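PDB 3SQI: KLLA0E03807p from Kluyveromyces lactis, which probably binds centromeric DNA as the DNA-binding domain of Ndc10, a platform for inner kinetochore assembly in budding yeast. Local coordinates for residues T132-Q144 / F195-R209. Sequence-based numbering, arbitrary orientation.
Sequences TCQDKLKLLLDFQ and FTCPIFTMAVYYYLR
Phe195 O, just ahead of helix 198-209, takes a hydrogen bond from Gln144 NE2 at 2.9 Å, and Trp118 NE1 of helix 107-118 donates to the same oxygen. The Gln144 bond is nearly straight, 162° at the hydrogen; it lies close to the amide plane and meets a lone pair of the carbonyl. The other end of the amide reaches the first turn of helix 198-209. There Thr201 OG1 lies close to both Gln144 OE1, at 2.7 Å, and Cys197 O. With an alanine here instead of Gln144, Phe195 O would probably lose one of the two donors just described, and the hydroxyl of Thr201 its polar neighbour on helix 133-144.

Thr201 is a knob set among Leu137, Leu140, Leu141 and Gln144, its methyl CG2 3.7 Å from Leu141 CD1. That same leucine methyl lies against Met202 CB. One turn on, Leu137 CD1 meets Val204 CG1, the two side chains crossing at about a right angle. At the far end Tyr205, its CG anti to the backbone N, turns a ring edge to Gln134 CG, 3.5 Å from CE1, and the amide plane is tilted 51° from the ring. Lys138 lays its CA over one face of this ring and its CE 3.5 Å from Tyr205 OH, while its NZ pairs with Asp135.

The two helices run antiparallel at 153°, their axes 9.2 Å apart, in the DNA-binding domain. Apolar packing in the middle of this buried interface sets no bond direction, whereas the Gln144 amide adds a directed bond at one end, where the buried carbonyl of Phe195 receives a donor.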
loop_
_atom_site.group_PDB
_atom_site.type_symbol
_atom_site.label_atom_id
_atom_site.label_comp_id
_atom_site.label_asym_id
_atom_site.label_seq_id
_atom_site.Cartn_x
_atom_site.Cartn_y
_atom_site.Cartn_z
ATOM N N THR A 132 -0.133 22.015 -13.011
ATOM C CA THR A 132 -0.612 22.192 -11.648
ATOM C C THR A 132 0.136 21.277 -10.685
ATOM O O THR A 132 1.033 20.537 -11.087
ATOM C CB THR A 132 -2.112 21.869 -11.554
ATOM O OG1 THR A 132 -2.287 20.514 -11.124
ATOM C CG2 THR A 132 -2.780 22.053 -12.909
ATOM N N CYS A 133 -0.226 21.343 -9.408
ATOM C CA CYS A 133 0.261 20.381 -8.431
ATOM C C CYS A 133 -0.679 19.182 -8.340
ATOM O O CYS A 133 -0.333 18.142 -7.763
ATOM C CB CYS A 133 0.416 21.039 -7.060
ATOM S SG CYS A 133 1.959 21.958 -6.849
ATOM N N GLN A 134 -1.865 19.325 -8.926
ATOM C CA GLN A 134 -2.849 18.251 -8.905
ATOM C C GLN A 134 -2.519 17.188 -9.945
ATOM O O GLN A 134 -2.825 16.012 -9.754
ATOM C CB GLN A 134 -4.267 18.784 -9.125
ATOM C CG GLN A 134 -5.345 17.755 -8.812
ATOM C CD GLN A 134 -6.744 18.224 -9.176
ATOM O OE1 GLN A 134 -7.006 19.423 -9.274
ATOM N NE2 GLN A 134 -7.650 17.271 -9.383
ATOM N N ASP A 135 -1.900 17.598 -11.046
ATOM C CA ASP A 135 -1.447 16.639 -12.049
ATOM C C ASP A 135 -0.291 15.803 -11.497
ATOM O O ASP A 135 -0.332 14.556 -11.507
ATOM C CB ASP A 135 -1.029 17.371 -13.318
ATOM C CG ASP A 135 -2.148 18.220 -13.890
ATOM O OD1 ASP A 135 -3.278 17.701 -14.017
ATOM O OD2 ASP A 135 -1.902 19.405 -14.200
ATOM N N LYS A 136 0.724 16.501 -10.987
ATOM C CA LYS A 136 1.831 15.854 -10.296
ATOM C C LYS A 136 1.320 14.881 -9.241
ATOM O O LYS A 136 1.746 13.728 -9.193
ATOM C CB LYS A 136 2.737 16.887 -9.622
ATOM C CG LYS A 136 3.412 17.872 -10.557
ATOM C CD LYS A 136 4.411 18.719 -9.784
ATOM C CE LYS A 136 5.080 19.761 -10.663
ATOM N NZ LYS A 136 6.019 20.613 -9.876
ATOM N N LEU A 137 0.411 15.339 -8.387
ATOM C CA LEU A 137 -0.089 14.464 -7.331
ATOM C C LEU A 137 -0.913 13.286 -7.857
ATOM O O LEU A 137 -0.875 12.200 -7.290
ATOM C CB LEU A 137 -0.863 15.251 -6.278
ATOM C CG LEU A 137 0.068 16.039 -5.361
ATOM C CD1 LEU A 137 -0.665 16.484 -4.119
ATOM C CD2 LEU A 137 1.262 15.179 -4.992
ATOM N N LYS A 138 -1.654 13.497 -8.936
ATOM C CA LYS A 138 -2.458 12.426 -9.500
ATOM C C LYS A 138 -1.527 11.291 -9.914
ATOM O O LYS A 138 -1.665 10.133 -9.461
ATOM C CB LYS A 138 -3.252 12.942 -10.700
ATOM C CG LYS A 138 -4.488 12.126 -11.030
ATOM C CD LYS A 138 -5.385 12.843 -12.030
ATOM C CE LYS A 138 -5.498 14.322 -11.714
ATOM N NZ LYS A 138 -4.693 15.138 -12.671
ATOM N N LEU A 139 -0.555 11.632 -10.758
ATOM C CA LEU A 139 0.416 10.631 -11.168
ATOM C C LEU A 139 1.045 9.997 -9.935
ATOM O O LEU A 139 0.998 8.782 -9.758
ATOM C CB LEU A 139 1.509 11.240 -12.045
ATOM C CG LEU A 139 2.430 10.207 -12.700
ATOM C CD1 LEU A 139 1.649 9.365 -13.700
ATOM C CD2 LEU A 139 3.616 10.867 -13.377
ATOM N N LEU A 140 1.609 10.831 -9.070
ATOM C CA LEU A 140 2.347 10.335 -7.918
ATOM C C LEU A 140 1.534 9.334 -7.112
ATOM O O LEU A 140 2.080 8.377 -6.589
ATOM C CB LEU A 140 2.793 11.482 -7.012
ATOM C CG LEU A 140 3.438 10.993 -5.713
ATOM C CD1 LEU A 140 4.814 10.403 -5.998
ATOM C CD2 LEU A 140 3.521 12.096 -4.669
ATOM N N LEU A 141 0.232 9.562 -6.988
ATOM C CA LEU A 141 -0.605 8.633 -6.244
ATOM C C LEU A 141 -0.677 7.336 -7.018
ATOM O O LEU A 141 -0.516 6.264 -6.444
ATOM C CB LEU A 141 -2.016 9.173 -6.014
ATOM C CG LEU A 141 -2.876 8.230 -5.165
ATOM C CD1 LEU A 141 -2.612 8.486 -3.695
ATOM C CD2 LEU A 141 -4.360 8.373 -5.466
ATOM N N ASP A 142 -0.900 7.416 -8.324
ATOM C CA ASP A 142 -0.920 6.167 -9.090
ATOM C C ASP A 142 0.375 5.346 -8.934
ATOM O O ASP A 142 0.339 4.131 -8.712
ATOM C CB ASP A 142 -1.200 6.419 -10.560
ATOM C CG ASP A 142 -1.359 5.139 -11.330
ATOM O OD1 ASP A 142 -0.390 4.717 -11.995
ATOM O OD2 ASP A 142 -2.452 4.540 -11.249
ATOM N N PHE A 143 1.513 6.022 -9.041
ATOM C CA PHE A 143 2.815 5.391 -8.850
ATOM C C PHE A 143 3.009 4.809 -7.446
ATOM O O PHE A 143 3.293 3.625 -7.299
ATOM C CB PHE A 143 3.923 6.397 -9.163
ATOM C CG PHE A 143 5.307 5.897 -8.872
ATOM C CD1 PHE A 143 5.909 4.961 -9.697
ATOM C CD2 PHE A 143 6.021 6.385 -7.792
ATOM C CE1 PHE A 143 7.192 4.506 -9.433
ATOM C CE2 PHE A 143 7.303 5.938 -7.524
ATOM C CZ PHE A 143 7.889 4.996 -8.346
ATOM N N GLN A 144 2.862 5.641 -6.418
ATOM C CA GLN A 144 3.073 5.210 -5.038
ATOM C C GLN A 144 2.163 4.018 -4.747
ATOM O O GLN A 144 2.492 3.115 -3.965
ATOM C CB GLN A 144 2.758 6.354 -4.065
ATOM C CG GLN A 144 3.583 7.618 -4.257
ATOM C CD GLN A 144 3.782 8.394 -2.956
ATOM O OE1 GLN A 144 2.877 8.476 -2.118
ATOM N NE2 GLN A 144 4.979 8.951 -2.775
ATOM N N PHE A 195 6.189 11.922 2.538
ATOM C CA PHE A 195 6.268 12.187 1.105
ATOM C C PHE A 195 6.113 10.916 0.301
ATOM O O PHE A 195 5.380 10.886 -0.688
ATOM C CB PHE A 195 7.568 12.906 0.764
ATOM C CG PHE A 195 7.693 14.239 1.433
ATOM C CD1 PHE A 195 6.983 15.334 0.961
ATOM C CD2 PHE A 195 8.491 14.395 2.554
ATOM C CE1 PHE A 195 7.084 16.570 1.587
ATOM C CE2 PHE A 195 8.597 15.626 3.184
ATOM C CZ PHE A 195 7.893 16.716 2.699
ATOM N N THR A 196 6.780 9.863 0.760
ATOM C CA THR A 196 6.716 8.555 0.119
ATOM C C THR A 196 5.498 7.768 0.605
ATOM O O THR A 196 5.338 6.587 0.279
ATOM C CB THR A 196 7.997 7.746 0.359
ATOM O OG1 THR A 196 8.292 7.722 1.759
ATOM C CG2 THR A 196 9.164 8.380 -0.372
ATOM N N CYS A 197 4.665 8.418 1.417
ATOM C CA CYS A 197 3.382 7.842 1.828
ATOM C C CYS A 197 2.265 8.152 0.828
ATOM O O CYS A 197 2.002 9.315 0.522
ATOM C CB CYS A 197 2.985 8.316 3.223
ATOM S SG CYS A 197 1.323 7.786 3.676
ATOM N N PRO A 198 1.621 7.100 0.300
ATOM C CA PRO A 198 0.577 7.178 -0.727
ATOM C C PRO A 198 -0.718 7.735 -0.182
ATOM O O PRO A 198 -1.510 8.283 -0.947
ATOM C CB PRO A 198 0.364 5.713 -1.119
ATOM C CG PRO A 198 0.672 4.963 0.107
ATOM C CD PRO A 198 1.817 5.717 0.765
ATOM N N ILE A 199 -0.938 7.567 1.120
ATOM C CA ILE A 199 -2.170 8.028 1.744
ATOM C C ILE A 199 -2.138 9.533 2.006
ATOM O O ILE A 199 -3.134 10.219 1.828
ATOM C CB ILE A 199 -2.439 7.291 3.057
ATOM C CG1 ILE A 199 -2.572 5.795 2.795
ATOM C CG2 ILE A 199 -3.696 7.843 3.737
ATOM C CD1 ILE A 199 -2.561 4.975 4.064
ATOM N N PHE A 200 -0.992 10.031 2.452
ATOM C CA PHE A 200 -0.783 11.457 2.603
ATOM C C PHE A 200 -0.974 12.094 1.239
ATOM O O PHE A 200 -1.690 13.090 1.071
ATOM C CB PHE A 200 0.638 11.701 3.092
ATOM C CG PHE A 200 1.000 13.144 3.200
ATOM C CD1 PHE A 200 2.125 13.635 2.567
ATOM C CD2 PHE A 200 0.220 14.013 3.933
ATOM C CE1 PHE A 200 2.466 14.966 2.670
ATOM C CE2 PHE A 200 0.554 15.345 4.035
ATOM C CZ PHE A 200 1.676 15.822 3.405
ATOM N N THR A 201 -0.322 11.489 0.259
ATOM C CA THR A 201 -0.465 11.893 -1.126
ATOM C C THR A 201 -1.937 11.977 -1.483
ATOM O O THR A 201 -2.404 12.982 -2.019
ATOM C CB THR A 201 0.225 10.881 -2.054
ATOM O OG1 THR A 201 1.642 10.891 -1.804
ATOM C CG2 THR A 201 -0.057 11.203 -3.526
ATOM N N MET A 202 -2.676 10.925 -1.163
ATOM C CA MET A 202 -4.080 10.872 -1.523
ATOM C C MET A 202 -4.897 11.922 -0.777
ATOM O O MET A 202 -5.942 12.366 -1.252
ATOM C CB MET A 202 -4.644 9.489 -1.244
ATOM C CG MET A 202 -6.102 9.354 -1.627
ATOM S SD MET A 202 -6.734 7.773 -1.062
ATOM C CE MET A 202 -5.764 7.572 0.432
ATOM N N ALA A 203 -4.419 12.307 0.399
ATOM C CA ALA A 203 -5.115 13.281 1.223
ATOM C C ALA A 203 -4.982 14.650 0.586
ATOM O O ALA A 203 -5.981 15.326 0.347
ATOM C CB ALA A 203 -4.564 13.286 2.640
ATOM N N VAL A 204 -3.751 15.055 0.288
ATOM C CA VAL A 204 -3.565 16.334 -0.381
ATOM C C VAL A 204 -4.339 16.334 -1.688
ATOM O O VAL A 204 -5.165 17.218 -1.943
ATOM C CB VAL A 204 -2.090 16.648 -0.684
ATOM C CG1 VAL A 204 -1.998 17.916 -1.497
ATOM C CG2 VAL A 204 -1.290 16.800 0.598
ATOM N N TYR A 205 -4.073 15.335 -2.519
ATOM C CA TYR A 205 -4.725 15.269 -3.816
ATOM C C TYR A 205 -6.233 15.352 -3.672
ATOM O O TYR A 205 -6.906 15.928 -4.518
ATOM C CB TYR A 205 -4.349 13.990 -4.566
ATOM C CG TYR A 205 -5.203 13.742 -5.795
ATOM C CD1 TYR A 205 -5.253 14.666 -6.829
ATOM C CD2 TYR A 205 -5.959 12.581 -5.923
ATOM C CE1 TYR A 205 -6.035 14.443 -7.953
ATOM C CE2 TYR A 205 -6.745 12.352 -7.050
ATOM C CZ TYR A 205 -6.778 13.284 -8.061
ATOM O OH TYR A 205 -7.553 13.067 -9.187
ATOM N N TYR A 206 -6.767 14.773 -2.603
ATOM C CA TYR A 206 -8.213 14.731 -2.443
ATOM C C TYR A 206 -8.778 16.056 -1.952
ATOM O O TYR A 206 -9.907 16.425 -2.285
ATOM C CB TYR A 206 -8.636 13.569 -1.549
ATOM C CG TYR A 206 -8.861 12.294 -2.326
ATOM C CD1 TYR A 206 -9.416 11.174 -1.727
ATOM C CD2 TYR A 206 -8.519 12.216 -3.668
ATOM C CE1 TYR A 206 -9.626 10.012 -2.445
ATOM C CE2 TYR A 206 -8.724 11.064 -4.391
ATOM C CZ TYR A 206 -9.276 9.964 -3.776
ATOM O OH TYR A 206 -9.478 8.818 -4.507
ATOM N N TYR A 207 -7.990 16.776 -1.164
ATOM C CA TYR A 207 -8.363 18.130 -0.792
ATOM C C TYR A 207 -8.442 18.968 -2.060
ATOM O O TYR A 207 -9.441 19.637 -2.314
ATOM C CB TYR A 207 -7.349 18.726 0.179
ATOM C CG TYR A 207 -7.759 20.067 0.744
ATOM C CD1 TYR A 207 -8.700 20.156 1.764
ATOM C CD2 TYR A 207 -7.203 21.247 0.262
ATOM C CE1 TYR A 207 -9.075 21.382 2.286
ATOM C CE2 TYR A 207 -7.574 22.477 0.780
ATOM C CZ TYR A 207 -8.507 22.538 1.791
ATOM O OH TYR A 207 -8.873 23.758 2.305
ATOM N N LEU A 208 -7.387 18.914 -2.865
ATOM C CA LEU A 208 -7.358 19.651 -4.123
ATOM C C LEU A 208 -8.518 19.265 -5.042
ATOM O O LEU A 208 -9.122 20.113 -5.696
ATOM C CB LEU A 208 -6.026 19.418 -4.840
ATOM C CG LEU A 208 -4.777 19.894 -4.095
ATOM C CD1 LEU A 208 -3.559 19.780 -4.991
ATOM C CD2 LEU A 208 -4.945 21.326 -3.630
ATOM N N ARG A 209 -8.817 17.973 -5.083
ATOM C CA ARG A 209 -9.817 17.429 -5.989
ATOM C C ARG A 209 -11.207 17.878 -5.579
ATOM O O ARG A 209 -12.026 18.265 -6.411
ATOM C CB ARG A 209 -9.737 15.898 -5.975
ATOM C CG ARG A 209 -10.779 15.176 -6.826
ATOM C CD ARG A 209 -10.468 13.679 -6.871
ATOM N NE ARG A 209 -11.537 12.881 -7.468
ATOM C CZ ARG A 209 -11.572 11.550 -7.447
ATOM N NH1 ARG A 209 -10.598 10.865 -6.856
ATOM N NH2 ARG A 209 -12.585 10.902 -8.012
#